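Local atomic coordinates of fucolectin-related protein (PDB entry 2WMF), a protein that probably hydrolyses glycosidic bonds in host blood-group carbohydrate antigens, as a family 98 glycoside hydrolase of Streptococcus pneumoniae. Residues S269-E272 against S273-A276; T298-T301 against N302-P305; G312-P315 against F316-A320; S358-E361 against T362-L365. All coordinates share one frame; numbering follows the deposited sequence.

Contact 1 (S269-E272 against S273-A276); sequences SEPE and SMIA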
ATOM      1  N   SER A 269       6.986 -14.625   2.029  1.00  7.91           N
ATOM      2  CA  SER A 269       8.183 -14.511   1.236  1.00  7.70           C
ATOM      3  C   SER A 269       8.337 -13.243   0.367  1.00  8.45           C
ATOM      4  O   SER A 269       9.379 -13.022  -0.231  1.00  9.22           O
ATOM      5  CB  SER A 269       8.379 -15.773   0.391  1.00  7.75           C
ATOM      6  OG  SER A 269       8.543 -16.926   1.221  1.00  7.86           O
ATOM      7  N   GLU A 270       7.318 -12.388   0.312  1.00  7.28           N
ATOM      8  CA  GLU A 270       7.495 -11.092  -0.375  1.00  7.71           C
ATOM      9  C   GLU A 270       8.498 -10.263   0.458  1.00  7.09           C
ATOM     10  O   GLU A 270       8.274 -10.077   1.671  1.00  7.42           O
ATOM     11  CB  GLU A 270       6.181 -10.333  -0.487  1.00  7.46           C
ATOM     12  CG  GLU A 270       6.389  -8.971  -1.150  1.00  7.39           C
ATOM     13  CD  GLU A 270       5.156  -8.177  -1.522  1.00  7.88           C
ATOM     14  OE1 GLU A 270       4.063  -8.747  -1.614  1.00  8.18           O
ATOM     15  OE2 GLU A 270       5.349  -6.929  -1.766  1.00  9.28           O
ATOM     16  N   PRO A 271       9.588  -9.783  -0.156  1.00  7.78           N
ATOM     17  CA  PRO A 271      10.576  -9.019   0.626  1.00  7.91           C
ATOM     18  C   PRO A 271       9.932  -7.889   1.451  1.00  8.27           C
ATOM     19  O   PRO A 271       9.039  -7.166   0.980  1.00  7.22           O
ATOM     20  CB  PRO A 271      11.525  -8.493  -0.435  1.00  8.85           C
ATOM     21  CG  PRO A 271      11.459  -9.519  -1.492  1.00  8.48           C
ATOM     22  CD  PRO A 271      10.026  -9.945  -1.555  1.00  7.91           C
ATOM     23  N   GLU A 272      10.393  -7.776   2.688  1.00  8.78           N
ATOM     24  CA  GLU A 272       9.865  -6.759   3.638  1.00  8.50           C
ATOM     25  C   GLU A 272       9.901  -5.348   3.060  1.00  8.21           C
ATOM     26  O   GLU A 272       8.913  -4.608   3.112  1.00  8.35           O
ATOM     27  CB  GLU A 272      10.632  -6.811   4.966  1.00  8.51           C
ATOM     28  CG  GLU A 272      10.372  -8.100   5.784  1.00  9.04           C
ATOM     29  CD  GLU A 272      11.245  -9.292   5.507  1.00  8.13           C
ATOM     30  OE1 GLU A 272      11.871  -9.393   4.399  1.00  7.18           O
ATOM     31  OE2 GLU A 272      11.310 -10.153   6.443  1.00  9.25           O
ATOM     32  N   SER A 273      11.033  -4.967   2.509  1.00  7.42           N
ATOM     33  CA  SER A 273      11.157  -3.617   1.928  1.00  7.34           C
ATOM     34  C   SER A 273      10.264  -3.449   0.700  1.00  7.71           C
ATOM     35  O   SER A 273       9.849  -2.333   0.356  1.00  8.37           O
ATOM     36  CB  SER A 273      12.596  -3.331   1.548  1.00  8.32           C
ATOM     37  OG  SER A 273      13.044  -4.351   0.692  1.00  9.11           O
ATOM     38  N   MET A 274       9.941  -4.549   0.028  1.00  7.50           N
ATOM     39  CA  MET A 274       9.052  -4.441  -1.125  1.00  7.06           C
ATOM     40  C   MET A 274       7.599  -4.110  -0.704  1.00  6.12           C
ATOM     41  O   MET A 274       6.863  -3.454  -1.456  1.00  7.20           O
ATOM     42  CB  MET A 274       9.081  -5.697  -1.996  1.00  6.62           C
ATOM     43  CG  MET A 274       8.166  -5.653  -3.231  1.00  8.80           C
ATOM     44  SD  MET A 274       8.399  -7.166  -4.236  1.00 10.32           S
ATOM     45  CE  MET A 274       6.904  -7.068  -5.225  1.00 10.97           C
ATOM     46  N   ILE A 275       7.193  -4.581   0.467  1.00  6.40           N
ATOM     47  CA  ILE A 275       5.904  -4.174   1.055  1.00  7.15           C
ATOM     48  C   ILE A 275       5.861  -2.609   1.169  1.00  6.43           C
ATOM     49  O   ILE A 275       4.889  -1.934   0.759  1.00  8.68           O
ATOM     50  CB  ILE A 275       5.668  -4.789   2.421  1.00  6.59           C
ATOM     51  CG1 ILE A 275       5.576  -6.317   2.342  1.00  7.94           C
ATOM     52  CG2 ILE A 275       4.344  -4.292   3.029  1.00  7.66           C
ATOM     53  CD1 ILE A 275       5.756  -6.981   3.700  1.00 10.00           C
ATOM     54  N   ALA A 276       6.960  -2.062   1.697  1.00  6.97           N
ATOM     55  CA  ALA A 276       7.136  -0.595   1.773  1.00  6.85           C
ATOM     56  C   ALA A 276       7.131   0.100   0.410  1.00  6.54           C
ATOM     57  O   ALA A 276       6.573   1.219   0.266  1.00  7.47           O
ATOM     58  CB  ALA A 276       8.372  -0.234   2.579  1.00  6.94           C
TER

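Contact 2 (T298-T301 against N302-P305); sequences TFMT and NDVP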
ATOM      1  N   THR A 298       2.668 -10.193   7.790  1.00  8.03           N
ATOM      2  CA  THR A 298       2.679  -8.716   7.735  1.00  8.02           C
ATOM      3  C   THR A 298       2.353  -8.039   9.085  1.00  8.65           C
ATOM      4  O   THR A 298       2.494  -6.815   9.176  1.00  9.64           O
ATOM      5  CB  THR A 298       1.731  -8.163   6.629  1.00  8.15           C
ATOM      6  OG1 THR A 298       0.402  -8.654   6.809  1.00 11.19           O
ATOM      7  CG2 THR A 298       2.187  -8.574   5.221  1.00  7.29           C
ATOM      8  N   PHE A 299       1.893  -8.779  10.087  1.00  9.41           N
ATOM      9  CA  PHE A 299       1.516  -8.162  11.361  1.00  9.15           C
ATOM     10  C   PHE A 299       2.060  -8.868  12.583  1.00  9.01           C
ATOM     11  O   PHE A 299       3.005  -8.390  13.189  1.00  9.12           O
ATOM     12  CB  PHE A 299      -0.017  -7.966  11.436  1.00  9.49           C
ATOM     13  CG  PHE A 299      -0.497  -7.257  12.684  1.00  8.71           C
ATOM     14  CD1 PHE A 299       0.241  -6.192  13.267  1.00  9.87           C
ATOM     15  CD2 PHE A 299      -1.704  -7.634  13.264  1.00  9.95           C
ATOM     16  CE1 PHE A 299      -0.219  -5.551  14.407  1.00 10.10           C
ATOM     17  CE2 PHE A 299      -2.169  -7.003  14.404  1.00  9.22           C
ATOM     18  CZ  PHE A 299      -1.423  -5.954  14.973  1.00  9.22           C
ATOM     19  N   MET A 300       1.521 -10.052  12.909  1.00  9.36           N
ATOM     20  CA  MET A 300       1.760 -10.625  14.257  1.00 10.00           C
ATOM     21  C   MET A 300       1.273 -12.087  14.271  1.00  9.01           C
ATOM     22  O   MET A 300       0.269 -12.415  13.670  1.00  9.59           O
ATOM     23  CB  MET A 300       0.978  -9.786  15.292  1.00 11.80           C
ATOM     24  CG  MET A 300       1.337  -9.905  16.693  1.00 12.95           C
ATOM     25  SD  MET A 300       0.474  -8.636  17.711  1.00 12.51           S
ATOM     26  CE  MET A 300      -1.229  -9.117  17.577  1.00 10.01           C
ATOM     27  N   THR A 301       1.998 -12.937  15.000  1.00  9.80           N
ATOM     28  CA  THR A 301       1.488 -14.233  15.418  1.00  9.43           C
ATOM     29  C   THR A 301       1.854 -14.393  16.895  1.00  8.97           C
ATOM     30  O   THR A 301       2.929 -13.940  17.369  1.00 10.12           O
ATOM     31  CB  THR A 301       2.031 -15.437  14.585  1.00  8.69           C
ATOM     32  OG1 THR A 301       3.430 -15.590  14.824  1.00  9.73           O
ATOM     33  CG2 THR A 301       1.690 -15.246  13.015  1.00  9.80           C
ATOM     34  N   ASN A 302       0.953 -15.027  17.617  1.00 10.37           N
ATOM     35  CA  ASN A 302       1.122 -15.268  19.070  1.00 11.13           C
ATOM     36  C   ASN A 302       1.479 -13.975  19.832  1.00 11.67           C
ATOM     37  O   ASN A 302       2.259 -13.973  20.808  1.00 11.59           O
ATOM     38  CB  ASN A 302       2.166 -16.364  19.296  1.00 11.69           C
ATOM     39  CG  ASN A 302       1.710 -17.692  18.768  1.00 12.82           C
ATOM     40  OD1 ASN A 302       0.506 -17.990  18.764  1.00 14.98           O
ATOM     41  ND2 ASN A 302       2.656 -18.489  18.268  1.00 13.94           N
ATOM     42  N   ASP A 303       0.857 -12.872  19.384  1.00 12.31           N
ATOM     43  CA  ASP A 303       1.092 -11.528  19.912  1.00 11.10           C
ATOM     44  C   ASP A 303       2.539 -11.024  19.825  1.00 11.17           C
ATOM     45  O   ASP A 303       2.922 -10.056  20.474  1.00 12.68           O
ATOM     46  CB  ASP A 303       0.557 -11.440  21.363  1.00 11.43           C
ATOM     47  CG  ASP A 303      -0.957 -11.236  21.436  1.00 12.24           C
ATOM     48  OD1 ASP A 303      -1.590 -10.903  20.416  1.00 11.88           O
ATOM     49  OD2 ASP A 303      -1.530 -11.383  22.545  1.00 13.81           O
ATOM     50  N   VAL A 304       3.322 -11.647  18.933  1.00 10.48           N
ATOM     51  CA  VAL A 304       4.682 -11.230  18.638  1.00 10.67           C
ATOM     52  C   VAL A 304       4.731 -10.564  17.254  1.00 10.18           C
ATOM     53  O   VAL A 304       4.533 -11.235  16.235  1.00  9.74           O
ATOM     54  CB  VAL A 304       5.643 -12.423  18.617  1.00 10.54           C
ATOM     55  CG1 VAL A 304       7.102 -11.962  18.362  1.00 10.18           C
ATOM     56  CG2 VAL A 304       5.522 -13.199  19.964  1.00 12.30           C
ATOM     57  N   PRO A 305       4.906  -9.250  17.210  1.00  9.62           N
ATOM     58  CA  PRO A 305       4.956  -8.574  15.896  1.00  9.59           C
ATOM     59  C   PRO A 305       6.120  -9.054  15.057  1.00  9.11           C
ATOM     60  O   PRO A 305       7.173  -9.394  15.587  1.00 10.49           O
ATOM     61  CB  PRO A 305       5.094  -7.076  16.269  1.00  9.50           C
ATOM     62  CG  PRO A 305       4.574  -6.970  17.674  1.00 11.21           C
ATOM     63  CD  PRO A 305       4.954  -8.289  18.328  1.00  9.98           C
TER
HETATM   64  O   HOH W   1       5.520 -13.549  15.135  1.00 11.13           O

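Contact 3 (G312-P315 against F316-A320); sequences GIIP and FFRHA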
ATOM      1  N   GLY A 312       9.506  -3.181   8.134  1.00  8.34           N
ATOM      2  CA  GLY A 312       9.048  -2.955   6.765  1.00  9.30           C
ATOM      3  C   GLY A 312       7.913  -1.933   6.735  1.00  8.97           C
ATOM      4  O   GLY A 312       8.084  -0.820   6.237  1.00  8.54           O
ATOM      5  N   ILE A 313       6.762  -2.277   7.296  1.00  8.75           N
ATOM      6  CA  ILE A 313       5.593  -1.390   7.268  1.00  8.77           C
ATOM      7  C   ILE A 313       5.761  -0.147   8.167  1.00  8.11           C
ATOM      8  O   ILE A 313       5.522   1.014   7.730  1.00  8.45           O
ATOM      9  CB  ILE A 313       4.307  -2.185   7.657  1.00  9.44           C
ATOM     10  CG1 ILE A 313       4.032  -3.265   6.581  1.00  8.47           C
ATOM     11  CG2 ILE A 313       3.106  -1.241   7.918  1.00  8.89           C
ATOM     12  CD1 ILE A 313       3.086  -4.395   6.994  1.00  9.95           C
ATOM     13  N   ILE A 314       6.117  -0.372   9.413  1.00  8.00           N
ATOM     14  CA  ILE A 314       6.215   0.752  10.367  1.00  8.31           C
ATOM     15  C   ILE A 314       7.188   1.853   9.903  1.00  9.04           C
ATOM     16  O   ILE A 314       6.836   3.022   9.957  1.00  7.78           O
ATOM     17  CB  ILE A 314       6.487   0.242  11.822  1.00  8.65           C
ATOM     18  CG1 ILE A 314       5.214  -0.442  12.320  1.00  9.15           C
ATOM     19  CG2 ILE A 314       6.966   1.401  12.738  1.00  9.15           C
ATOM     20  CD1 ILE A 314       4.024   0.527  12.571  1.00  8.96           C
ATOM     21  N   PRO A 315       8.392   1.498   9.402  1.00  8.63           N
ATOM     22  CA  PRO A 315       9.281   2.598   8.995  1.00  8.57           C
ATOM     23  C   PRO A 315       8.692   3.466   7.883  1.00  8.26           C
ATOM     24  O   PRO A 315       8.819   4.701   7.925  1.00  8.48           O
ATOM     25  CB  PRO A 315      10.574   1.873   8.586  1.00  7.81           C
ATOM     26  CG  PRO A 315      10.563   0.651   9.448  1.00  8.53           C
ATOM     27  CD  PRO A 315       9.112   0.207   9.427  1.00  8.44           C
ATOM     28  N   PHE A 316       7.993   2.844   6.922  1.00  8.66           N
ATOM     29  CA  PHE A 316       7.434   3.635   5.838  1.00  8.60           C
ATOM     30  C   PHE A 316       6.220   4.419   6.327  1.00  8.47           C
ATOM     31  O   PHE A 316       6.073   5.578   5.972  1.00  9.21           O
ATOM     32  CB  PHE A 316       7.141   2.883   4.557  1.00  9.18           C
ATOM     33  CG  PHE A 316       6.953   3.812   3.436  1.00  8.95           C
ATOM     34  CD1 PHE A 316       8.053   4.330   2.759  1.00  8.82           C
ATOM     35  CD2 PHE A 316       5.694   4.265   3.127  1.00  8.67           C
ATOM     36  CE1 PHE A 316       7.883   5.323   1.782  1.00 10.32           C
ATOM     37  CE2 PHE A 316       5.506   5.242   2.100  1.00 10.24           C
ATOM     38  CZ  PHE A 316       6.609   5.756   1.443  1.00 11.08           C
ATOM     39  N   PHE A 317       5.404   3.826   7.180  1.00  8.65           N
ATOM     40  CA  PHE A 317       4.256   4.550   7.719  1.00  8.75           C
ATOM     41  C   PHE A 317       4.711   5.770   8.556  1.00  9.06           C
ATOM     42  O   PHE A 317       4.080   6.863   8.475  1.00  8.56           O
ATOM     43  CB  PHE A 317       3.331   3.657   8.517  1.00  8.46           C
ATOM     44  CG  PHE A 317       2.010   4.319   8.837  1.00  8.29           C
ATOM     45  CD1 PHE A 317       1.085   4.591   7.842  1.00  8.23           C
ATOM     46  CD2 PHE A 317       1.730   4.711  10.130  1.00  7.74           C
ATOM     47  CE1 PHE A 317      -0.082   5.226   8.113  1.00  7.91           C
ATOM     48  CE2 PHE A 317       0.529   5.356  10.418  1.00  8.00           C
ATOM     49  CZ  PHE A 317      -0.369   5.626   9.406  1.00  8.39           C
ATOM     50  N   ARG A 318       5.799   5.606   9.321  1.00  9.61           N
ATOM     51  CA  ARG A 318       6.405   6.729  10.058  1.00  9.81           C
ATOM     52  C   ARG A 318       6.827   7.833   9.078  1.00  8.97           C
ATOM     53  O   ARG A 318       6.633   9.034   9.348  1.00  9.60           O
ATOM     54  CB  ARG A 318       7.566   6.292  10.945  1.00 11.41           C
ATOM     55  CG  ARG A 318       7.147   5.575  12.200  1.00 12.23           C
ATOM     56  CD  ARG A 318       8.331   5.119  13.037  1.00 15.58           C
ATOM     57  NE  ARG A 318       7.893   4.801  14.385  1.00 15.98           N
ATOM     58  CZ  ARG A 318       8.411   3.860  15.137  1.00 16.76           C
ATOM     59  NH1 ARG A 318       9.401   3.101  14.698  1.00 20.58           N
ATOM     60  NH2 ARG A 318       7.932   3.665  16.339  1.00 20.06           N
ATOM     61  N   HIS A 319       7.428   7.458   7.944  1.00  8.27           N
ATOM     62  CA  HIS A 319       7.736   8.438   6.904  1.00  8.64           C
ATOM     63  C   HIS A 319       6.486   9.223   6.511  1.00  8.19           C
ATOM     64  O   HIS A 319       6.529  10.476   6.379  1.00  8.76           O
ATOM     65  CB  HIS A 319       8.368   7.799   5.654  1.00  8.71           C
ATOM     66  CG  HIS A 319       8.701   8.803   4.601  1.00  9.16           C
ATOM     67  ND1 HIS A 319       9.810   9.623   4.664  1.00  9.70           N
ATOM     68  CD2 HIS A 319       8.053   9.127   3.457  1.00 10.02           C
ATOM     69  CE1 HIS A 319       9.842  10.383   3.583  1.00  9.95           C
ATOM     70  NE2 HIS A 319       8.765  10.145   2.865  1.00 10.92           N
ATOM     71  N   ALA A 320       5.383   8.512   6.315  1.00  8.14           N
ATOM     72  CA  ALA A 320       4.120   9.106   5.852  1.00  8.11           C
ATOM     73  C   ALA A 320       3.471  10.026   6.916  1.00  8.62           C
ATOM     74  O   ALA A 320       2.795  11.002   6.566  1.00  9.66           O
ATOM     75  CB  ALA A 320       3.138   8.007   5.412  1.00  7.59           C
TER

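Contact 4 (S358-E361 against T362-L365); sequences SNDE and TMPL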
ATOM      1  N   SER A 358       4.801   0.779 -16.615  1.00  9.49           N
ATOM      2  CA  SER A 358       4.713  -0.581 -16.098  1.00 10.06           C
ATOM      3  C   SER A 358       4.755  -1.551 -17.270  1.00 10.99           C
ATOM      4  O   SER A 358       3.859  -1.544 -18.144  1.00 12.20           O
ATOM      5  CB  SER A 358       3.423  -0.845 -15.291  1.00  9.90           C
ATOM      6  OG  SER A 358       3.410  -2.207 -14.842  1.00 11.30           O
ATOM      7  N   ASN A 359       5.775  -2.414 -17.246  1.00 11.34           N
ATOM      8  CA  ASN A 359       5.906  -3.503 -18.214  1.00 11.35           C
ATOM      9  C   ASN A 359       5.061  -4.716 -17.815  1.00 11.32           C
ATOM     10  O   ASN A 359       4.896  -5.661 -18.608  1.00 14.20           O
ATOM     11  CB  ASN A 359       7.382  -3.945 -18.343  1.00 12.40           C
ATOM     12  CG  ASN A 359       8.330  -2.846 -18.866  1.00 13.93           C
ATOM     13  OD1 ASN A 359       9.515  -2.801 -18.474  1.00 20.44           O
ATOM     14  ND2 ASN A 359       7.840  -2.005 -19.772  1.00 14.63           N
ATOM     15  N   ASP A 360       4.533  -4.722 -16.573  1.00 10.39           N
ATOM     16  CA  ASP A 360       3.933  -5.933 -16.024  1.00 10.64           C
ATOM     17  C   ASP A 360       2.882  -5.584 -14.970  1.00  9.52           C
ATOM     18  O   ASP A 360       3.201  -5.392 -13.784  1.00 10.54           O
ATOM     19  CB  ASP A 360       4.999  -6.800 -15.351  1.00 11.55           C
ATOM     20  CG  ASP A 360       4.456  -8.135 -14.839  1.00 12.04           C
ATOM     21  OD1 ASP A 360       3.251  -8.434 -14.980  1.00 10.74           O
ATOM     22  OD2 ASP A 360       5.265  -8.878 -14.235  1.00 18.07           O
ATOM     23  N   GLU A 361       1.638  -5.502 -15.414  1.00  9.21           N
ATOM     24  CA  GLU A 361       0.519  -5.147 -14.523  1.00  9.05           C
ATOM     25  C   GLU A 361       0.128  -6.269 -13.561  1.00  8.78           C
ATOM     26  O   GLU A 361      -0.739  -6.070 -12.707  1.00  8.82           O
ATOM     27  CB  GLU A 361      -0.676  -4.643 -15.283  1.00  9.79           C
ATOM     28  CG  GLU A 361      -0.556  -3.268 -15.911  1.00 10.39           C
ATOM     29  CD  GLU A 361      -1.926  -2.703 -16.172  1.00  8.79           C
ATOM     30  OE1 GLU A 361      -2.581  -2.319 -15.166  1.00  8.50           O
ATOM     31  OE2 GLU A 361      -2.319  -2.678 -17.358  1.00 10.99           O
ATOM     32  N   THR A 362       0.778  -7.440 -13.661  1.00  8.20           N
ATOM     33  CA  THR A 362       0.536  -8.518 -12.717  1.00  8.18           C
ATOM     34  C   THR A 362       1.200  -8.237 -11.367  1.00  8.02           C
ATOM     35  O   THR A 362       0.843  -8.855 -10.373  1.00  8.50           O
ATOM     36  CB  THR A 362       0.947  -9.936 -13.208  1.00  7.77           C
ATOM     37  OG1 THR A 362       2.361 -10.092 -13.125  1.00  8.22           O
ATOM     38  CG2 THR A 362       0.404 -10.208 -14.605  1.00  9.67           C
ATOM     39  N   MET A 363       2.154  -7.301 -11.360  1.00  8.14           N
ATOM     40  CA  MET A 363       2.911  -6.969 -10.169  1.00  7.84           C
ATOM     41  C   MET A 363       2.964  -5.449  -9.955  1.00  7.61           C
ATOM     42  O   MET A 363       2.705  -4.676 -10.865  1.00  7.67           O
ATOM     43  CB  MET A 363       4.335  -7.523 -10.311  1.00  8.79           C
ATOM     44  CG  MET A 363       4.332  -9.059 -10.316  1.00  9.51           C
ATOM     45  SD  MET A 363       4.000  -9.711  -8.675  1.00 10.49           S
ATOM     46  CE  MET A 363       5.637  -9.469  -7.892  1.00  9.94           C
ATOM     47  N   PRO A 364       3.205  -5.054  -8.712  1.00  8.28           N
ATOM     48  CA  PRO A 364       2.922  -3.658  -8.358  1.00  7.44           C
ATOM     49  C   PRO A 364       4.007  -2.655  -8.673  1.00  8.19           C
ATOM     50  O   PRO A 364       3.719  -1.441  -8.704  1.00  7.48           O
ATOM     51  CB  PRO A 364       2.724  -3.743  -6.823  1.00  7.85           C
ATOM     52  CG  PRO A 364       3.572  -4.900  -6.408  1.00  7.40           C
ATOM     53  CD  PRO A 364       3.447  -5.877  -7.520  1.00  9.50           C
ATOM     54  N   LEU A 365       5.262  -3.088  -8.850  1.00  7.18           N
ATOM     55  CA  LEU A 365       6.339  -2.096  -8.931  1.00  8.28           C
ATOM     56  C   LEU A 365       6.283  -1.356 -10.274  1.00  8.14           C
ATOM     57  O   LEU A 365       6.007  -1.943 -11.302  1.00 10.32           O
ATOM     58  CB  LEU A 365       7.726  -2.714  -8.694  1.00  7.12           C
ATOM     59  CG  LEU A 365       7.905  -3.543  -7.424  1.00  7.12           C
ATOM     60  CD1 LEU A 365       9.342  -4.145  -7.325  1.00  8.46           C
ATOM     61  CD2 LEU A 365       7.522  -2.702  -6.174  1.00  8.25           C
TER
HETATM   62  O   HOH W   2       1.904  -2.516 -12.472  1.00 10.05           O
HETATM   63  O   HOH W   3       5.467  -4.354 -12.426  1.00 10.05           O

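Contact 1 (S269-E272 against S273-A276)
Pro271 and Glu272 lead straight into Ser273 at the start of helix 272-283, and the contact is the helix start itself, with Pro271 at the N-cap position. Ser273 turns its side chain off the preceding residues: OG bonds to the carbonyl of His465. Met274 comes next and carries most of the side-chain contact. Its backbone N makes a weak bond to Pro271 O at 2.9 Å, bent to 124° at the hydrogen. Its chain runs fully extended, CG lying trans to the backbone N (chi1 180°), which carries it across the carboxylate end of Glu270 at about a right angle; Met274 CG stands 3.4 Å from Glu270 OE2. On the other partner the fit is apolar and side by side, Pro271 CB lying 4.0 Å from Met274 CB as both side chains point the same way. Ile275 closes the first turn. Its N donates chiefly to Pro271 O at 3.2 Å, and more weakly to Glu272 O, also at 3.2 Å, so one N-H is shared by two carbonyls. Ile275 CD1 also packs 4.1 Å from Glu272 CA. Ala276 barely meets the preceding residues and faces Phe316 instead. The whole start is buried: Trp247 of helix 245-249 lies against Glu270, Pro271 and Met274, while Ile275 packs on Ala308 and Ile313 of helix 307-322 and on Tyr297 of helix 295-298. Glu272 reaches away to Lys488, Tyr519 and Thr486, joining this helix start to the C-terminal part of the chain.

Contact 2 (T298-T301 against N302-P305)
Met300 runs between two flat groups, the Phe299 ring and, across the contact, the Asp303 carboxylate. Its CB lies over one face of the ring, 3.9 Å above the plane and displaced toward the rim, while Phe309 meets Phe299 edge-to-face; at the far end Met300 CE comes 3.4 Å from Asp303 OD1. The setting is a tight two-residue beta hairpin, strands 300-301 and 304-305 joined by a type I' turn from Thr301 to Val304. Asn302 and Asp303 both take positive phi (51° and 59°), the left-handed backbone this turn requires. Thr301 and Val304 form the hydrogen-bonded pair: Val304 N reaches Thr301 O at 2.8 Å and Thr301 N reaches Val304 O at 3.3 Å. Met300 and Pro305 are the non-hydrogen-bonded pair beyond, where Pro305 CA also makes a CA-H...O contact of 3.3 Å with Phe299 O. The last torsion of Met300 bends its chain (chi3 66°) and brings CE to the carboxylate, with Met300 SD 3.7 Å from Asp303 CA. The polar ends bond to other elements: Asp303 OD2 to Thr58, Asn302 ND2 to Asn513 and Ser516, and Thr301 OG1 to the carbonyl of Ala512 in helix 506-517. Beside the paired backbones, a water donates both to Thr301 OG1 at 2.9 Å and to Val304 O at 2.7 Å.

Contact 3 (G312-P315 against F316-A320)
Ile313, Ile314 and Pro315 each meet the residue four places on in the middle of helix 307-322, and three backbone hydrogen bonds join them. Phe317 N donates to Ile313 O at 2.9 Å, Arg318 N to Ile314 O at 2.9 Å and His319 N to Pro315 O at 3.1 Å, the first two nearly straight at 166°. One residue earlier the pattern breaks. Pro315 has no N-H to give to the preceding turn, the helix is kinked there, and Phe316 N stands a long 3.7 Å from Gly312 O.

Among the side chains, the main meeting is between Ile314 and Arg318. The methyl CG2 of Ile314 sits over one face of the guanidinium, 3.4 Å above its plane and offset toward the rim; its nearest atom there is Arg318 NH1, 3.6 Å away. The Arg318 chain stays extended from CG to NE, with CG trans to its carbonyl carbon (chi1 -75°), and is thereby drawn back along the helix over Ile314. Arg318 CG also passes 3.4 Å from Ile314 O.

The other side chains fan out to different neighbours. Phe316 packs on Met279 and Met280 of helix 272-283, Phe317 on Leu40 of strand 39-45, and His319 bonds through NE2 to Tyr432 and meets Tyr283 edge-to-face.

Arg318 NE forms a salt bridge with Asp69, so the charged group is held by a carboxylate while an aliphatic methyl lies on its face. This combination probably limits rotation of the guanidinium, its charge being met by Asp69 while the methyl covers part of one face.

Contact 4 (S358-E361 against T362-L365)
Asp360 and Thr362 turn their side chains obliquely across each other, and the carboxylate oxygen OD1 is gripped twice. Thr362 OG1 donates to Asp360 OD1 at 2.6 Å, meeting it on the syn side and 23° out of the carboxylate plane, while Thr362 N donates to the same OD1 at 3.0 Å from farther above the plane; both donors come from one face. The backbone bond makes this an Asx turn. It is set up by Asp360, whose CG lies trans to the backbone N (chi1 -176°), which turns the carboxylate forward, toward Thr362. Thr362 OG1 sits between its own N and carbonyl carbon and also bonds to Lys250, whose positive charge would probably help stabilise the ionised Asp360 carboxylate.

Met363 lies alongside Asp360, the two side chains pointing the same way, with Met363 CG 4.0 Å from Asp360 OD2. The backbone closes a type I beta turn from Asp360 to Met363, in which Met363 N donates to Asp360 O at 3.3 Å. Ahead of it, Ser358 OG accepts from Asp360 N at 3.3 Å, an ST turn. The same OG is hydrogen-bonded to a water 2.8 Å away, which in turn donates to Met363 O, linking Ser358, ahead of the turn, to the turn's last residue.

The Glu361 carboxylate forms a salt bridge with Lys184 and accepts a hydrogen bond from Gly221 N of helix 219-231. Met363 and Pro364 rest on Met274 of helix 272-283 and on Lys246 of helix 245-249, and Leu365 packs on Met277, so the loop lies against several helices of the parallel barrel.

Overall arrangement
From the N terminus, all four contacts are local and follow in series along the chain, none enclosing or crossing another. Contact 1 opens helix 272-283, the helix leading to the last barrel strand, 289-293. Contact 2 is the hairpin just beyond that strand, and contact 3 lies in helix 307-322, which follows the hairpin. Contact 1 is a meeting point: Ile275 packs on Thr298 of contact 2 and on Ile313 of contact 3, while Met274 touches Met363, Pro364 and Leu365 of contact 4. Contacts 2 and 3 also touch, Thr298 against Ile313. The contact 4 loop, beyond strand 337-340, thus lies against helix 272-283. It stays about 11 Å from contact 3 and 12 Å from contact 2 between nearest atoms.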